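Local coordinates for periplasmic binding protein (Mycobacterium smegmatis, PDB 4MDY) that probably binds an iron-containing solute outside the cell membrane and delivers it to an ABC transporter for uptake, at residues V101-G106 with T139-A144; A227-W232 with P288-V293. All blocks are in the same frame, centred on the assembly; numbering follows the deposited sequence.

Contact 1: residues V101-G106 with T139-A144; sequences VATNAG and TIIGQA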
# COMPACT_ATOMS: atom_id res chain seq x y z
N VAL A 101 6.81 13.54 -7.21
CA VAL A 101 6.18 13.01 -6.03
C VAL A 101 7.03 11.88 -5.47
O VAL A 101 7.22 10.84 -6.13
CB VAL A 101 4.75 12.53 -6.32
CG1 VAL A 101 4.09 12.02 -5.06
CG2 VAL A 101 3.92 13.66 -6.92
N ALA A 102 7.54 12.09 -4.26
CA ALA A 102 8.44 11.13 -3.62
C ALA A 102 8.15 11.00 -2.13
O ALA A 102 9.00 11.28 -1.28
CB ALA A 102 9.89 11.51 -3.87
N THR A 103 6.94 10.55 -1.81
CA THR A 103 6.52 10.38 -0.43
C THR A 103 6.84 8.98 0.09
O THR A 103 6.94 8.78 1.29
CB THR A 103 5.00 10.64 -0.27
OG1 THR A 103 4.27 9.71 -1.08
CG2 THR A 103 4.65 12.04 -0.70
N ASN A 104 7.04 8.03 -0.83
CA ASN A 104 7.26 6.63 -0.50
C ASN A 104 8.45 6.09 -1.30
O ASN A 104 8.34 5.08 -2.00
CB ASN A 104 5.99 5.83 -0.81
CG ASN A 104 6.01 4.42 -0.24
OD1 ASN A 104 6.86 4.06 0.57
ND2 ASN A 104 5.05 3.62 -0.66
N ALA A 105 9.57 6.78 -1.18
CA ALA A 105 10.74 6.58 -2.03
C ALA A 105 12.08 6.48 -1.26
O ALA A 105 13.14 6.37 -1.88
CB ALA A 105 10.81 7.72 -3.04
N GLY A 106 12.02 6.52 0.07
CA GLY A 106 13.24 6.51 0.90
C GLY A 106 14.02 7.81 0.81
O GLY A 106 15.23 7.84 1.02
N THR A 139 -3.31 12.75 1.09
CA THR A 139 -3.64 14.15 1.34
C THR A 139 -2.63 15.14 0.75
O THR A 139 -3.03 16.09 0.09
CB THR A 139 -3.84 14.41 2.85
OG1 THR A 139 -4.90 13.57 3.33
CG2 THR A 139 -4.22 15.87 3.09
N ILE A 140 -1.34 14.93 0.99
CA ILE A 140 -0.35 15.87 0.47
C ILE A 140 -0.31 15.84 -1.07
O ILE A 140 -0.15 16.88 -1.69
CB ILE A 140 1.05 15.66 1.08
CG1 ILE A 140 1.93 16.89 0.82
CG2 ILE A 140 1.72 14.41 0.53
CD1 ILE A 140 3.25 16.86 1.56
N ILE A 141 -0.48 14.66 -1.67
CA ILE A 141 -0.47 14.54 -3.14
C ILE A 141 -1.68 15.26 -3.76
O ILE A 141 -1.55 15.97 -4.76
CB ILE A 141 -0.42 13.07 -3.60
CG1 ILE A 141 0.93 12.46 -3.21
CG2 ILE A 141 -0.63 12.96 -5.11
CD1 ILE A 141 1.00 10.96 -3.36
N GLY A 142 -2.85 15.05 -3.16
CA GLY A 142 -4.07 15.76 -3.54
C GLY A 142 -3.89 17.27 -3.50
O GLY A 142 -4.33 17.97 -4.41
N GLN A 143 -3.24 17.76 -2.44
CA GLN A 143 -2.94 19.19 -2.32
C GLN A 143 -2.04 19.68 -3.45
O GLN A 143 -2.34 20.66 -4.12
CB GLN A 143 -2.30 19.49 -0.96
CG GLN A 143 -3.30 19.44 0.17
CD GLN A 143 -2.66 19.47 1.55
OE1 GLN A 143 -1.56 19.98 1.73
NE2 GLN A 143 -3.36 18.92 2.52
N ALA A 144 -0.95 18.94 -3.67
CA ALA A 144 0.06 19.31 -4.65
C ALA A 144 -0.44 19.33 -6.10
O ALA A 144 0.13 20.05 -6.94
CB ALA A 144 1.24 18.36 -4.54
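Ile-141 of helix 134-144 reaches across to Val-101 near the end of strand 99-102. Ile-141 CB stands back, 4.9 Å from Val-101 CG1. With chi1 at -67°, CG1 swings opposite the carbonyl carbon and comes to 3.7 Å from Val-101 CG1. The chain then runs on extended (chi2 169°), and the tip, CD1, meets the same valine methyl at 3.7 Å before skirting Thr-103 OG1 at 4.2 Å. The other branch stays farther off, with Ile-141 CG2 4.8 Å from Val-101 CG1. The isoleucine and valine side chains cross at about a right angle, so a single valine methyl lies against the last two carbons of the longer chain.

Two residues on, Thr-103 turns both branches to the helix: its methyl CG2 lies 4.0 Å from Ile-140 CG2, the two side chains passing in opposite directions, while OG1 has a weak hydrogen bond to Gln-137 OE1, earlier on the same helix. Glu-40, Asp-43 and Leu-44 of helix 40-46 also pack on Ile-141, while Val-122 of the neighbouring strand touches both Thr-103 and Ile-140.

The helix therefore backs the parallel sheet 33-35, 99-102, 121-123 of the N-terminal lobe. Between the two segments the join is apolar, which implies that their fit rests mainly on shape, with the weak bond to Gln-137 as a polar tie beside it.

Contact 2: residues A227-W232 with P288-V293; sequences ADVLIW and PELARV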
# COMPACT_ATOMS: atom_id res chain seq x y z
N ALA A 227 -4.96 -16.85 16.98
CA ALA A 227 -5.83 -16.15 16.02
C ALA A 227 -6.97 -17.03 15.53
O ALA A 227 -6.85 -18.26 15.47
CB ALA A 227 -5.01 -15.64 14.84
N ASP A 228 -8.08 -16.38 15.19
CA ASP A 228 -9.25 -17.03 14.59
C ASP A 228 -9.13 -17.16 13.07
O ASP A 228 -9.73 -18.04 12.47
CB ASP A 228 -10.51 -16.25 14.94
CG ASP A 228 -10.78 -16.25 16.43
OD1 ASP A 228 -10.78 -17.35 17.04
OD2 ASP A 228 -10.99 -15.15 17.01
N VAL A 229 -8.37 -16.26 12.45
CA VAL A 229 -8.13 -16.28 11.01
C VAL A 229 -6.73 -15.75 10.72
O VAL A 229 -6.29 -14.78 11.33
CB VAL A 229 -9.21 -15.45 10.25
CG1 VAL A 229 -9.25 -14.00 10.72
CG2 VAL A 229 -8.98 -15.50 8.74
N LEU A 230 -6.02 -16.43 9.82
CA LEU A 230 -4.72 -15.99 9.34
C LEU A 230 -4.85 -15.61 7.88
O LEU A 230 -5.36 -16.38 7.07
CB LEU A 230 -3.66 -17.09 9.47
CG LEU A 230 -3.49 -17.74 10.84
CD1 LEU A 230 -2.40 -18.80 10.75
CD2 LEU A 230 -3.17 -16.72 11.91
N ILE A 231 -4.39 -14.41 7.55
CA ILE A 231 -4.42 -13.90 6.19
C ILE A 231 -2.99 -13.90 5.70
O ILE A 231 -2.19 -13.07 6.11
CB ILE A 231 -5.03 -12.48 6.14
CG1 ILE A 231 -6.41 -12.47 6.82
CG2 ILE A 231 -5.14 -11.99 4.70
CD1 ILE A 231 -6.93 -11.08 7.14
N TRP A 232 -2.66 -14.85 4.84
CA TRP A 232 -1.32 -14.94 4.27
C TRP A 232 -1.34 -14.25 2.91
O TRP A 232 -2.14 -14.60 2.04
CB TRP A 232 -0.92 -16.39 4.07
CG TRP A 232 -0.99 -17.25 5.29
CD1 TRP A 232 -2.10 -17.87 5.80
CD2 TRP A 232 0.11 -17.63 6.13
NE1 TRP A 232 -1.76 -18.60 6.91
CE2 TRP A 232 -0.42 -18.47 7.14
CE3 TRP A 232 1.48 -17.34 6.14
CZ2 TRP A 232 0.38 -19.03 8.14
CZ3 TRP A 232 2.27 -17.90 7.12
CH2 TRP A 232 1.72 -18.74 8.11
N PRO A 288 -15.56 -11.79 1.47
CA PRO A 288 -16.01 -13.16 1.16
C PRO A 288 -15.07 -14.26 1.68
O PRO A 288 -15.54 -15.33 2.10
CB PRO A 288 -16.05 -13.18 -0.37
CG PRO A 288 -16.20 -11.76 -0.79
CD PRO A 288 -15.55 -10.92 0.28
N GLU A 289 -13.76 -14.02 1.66
CA GLU A 289 -12.80 -15.00 2.18
C GLU A 289 -12.91 -15.09 3.70
O GLU A 289 -12.89 -16.18 4.27
CB GLU A 289 -11.37 -14.63 1.79
CG GLU A 289 -11.10 -14.54 0.29
CD GLU A 289 -11.07 -15.89 -0.41
OE1 GLU A 289 -10.61 -16.89 0.18
OE2 GLU A 289 -11.51 -15.95 -1.58
N LEU A 290 -13.03 -13.94 4.35
CA LEU A 290 -13.24 -13.92 5.80
C LEU A 290 -14.54 -14.62 6.18
O LEU A 290 -14.59 -15.36 7.17
CB LEU A 290 -13.26 -12.48 6.33
CG LEU A 290 -11.94 -11.71 6.21
CD1 LEU A 290 -12.16 -10.23 6.47
CD2 LEU A 290 -10.88 -12.27 7.16
N ALA A 291 -15.59 -14.38 5.40
CA ALA A 291 -16.91 -14.96 5.70
C ALA A 291 -16.90 -16.48 5.54
O ALA A 291 -17.56 -17.19 6.29
CB ALA A 291 -17.97 -14.35 4.79
N ARG A 292 -16.13 -16.95 4.55
CA ARG A 292 -15.94 -18.38 4.31
C ARG A 292 -15.35 -19.13 5.50
O ARG A 292 -15.74 -20.27 5.78
CB ARG A 292 -15.06 -18.60 3.07
CG ARG A 292 -14.99 -20.05 2.60
CD ARG A 292 -14.03 -20.21 1.43
NE ARG A 292 -14.42 -19.37 0.29
CZ ARG A 292 -13.64 -19.07 -0.75
NH1 ARG A 292 -12.40 -19.54 -0.84
NH2 ARG A 292 -14.12 -18.30 -1.72
N VAL A 293 -14.41 -18.50 6.21
CA VAL A 293 -13.73 -19.16 7.33
C VAL A 293 -14.31 -18.79 8.70
O VAL A 293 -14.24 -19.59 9.63
CB VAL A 293 -12.20 -18.92 7.30
CG1 VAL A 293 -11.61 -19.34 5.95
CG2 VAL A 293 -11.84 -17.48 7.60
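Val-229 of strand 229-233 meets Leu-290 and Val-293 of the last helix, 279-294, which packs on a face of the four-stranded parallel sheet in the C-terminal alpha/beta lobe. The axes of strand 229-232 and helix 288-293 approach to 9.9 Å and are inclined at 145°, roughly antiparallel but 35° off.

Apolar contacts make up the whole join. With chi1 of Val-229 at 58°, CG1 lies between N and the carbonyl carbon, and CG2 is the methyl left opposite N, reaching the helix. There it lies 3.7 Å from Val-293 CG2 and 4.1 Å from Leu-290 CD2. Leu-290 turns the same CD2 methyl to Ile-231, two residues along the strand, whose CD1 ends 4.1 Å away; the Ile-231 chain leaves its backbone at an angle to the helix and only its extended tip closes in. In each of the three pairs the side chains cross at about a right angle. Ile-261 of adjacent strand 260-262 continues the apolar layer under Val-229 and Leu-290, and Phe-172 covers Leu-290 from a loop.

No hydrogen bond joins strand to helix. The strand pairs through its backbone with Lys-176 and Leu-178 on one neighbour, and on the other side with Ile-261 and with Arg-259 just before strand 260-262. In the helix Val-293 N has weak bonds to the carbonyl oxygens of both Glu-289 and Leu-290.

Within the helix Arg-292 and Glu-289 form a charge pair: Arg-292 NH1 sits 3.4 Å from Glu-289 OE1, with that oxygen well out of the guanidinium plane and no N-H aimed at it.

Contacts 1 and 2 serve different lobes, with centres 33 Å apart and on opposite sides of the chain's centre; they share no helix or strand. Each joins a strand of a parallel sheet, or the loop just after it, to a helix packed against that sheet, and every touching residue in both is buried. Contact 1 follows a strand into its loop and brings a threonine beside its aliphatic groups; contact 2 stays on the strand itself and is purely aliphatic. Contact 2 lies farther out, about 20 Å from the chain centre against 13 Å, and its helix carries the exposed Arg-292 on a face that takes no part in the contact.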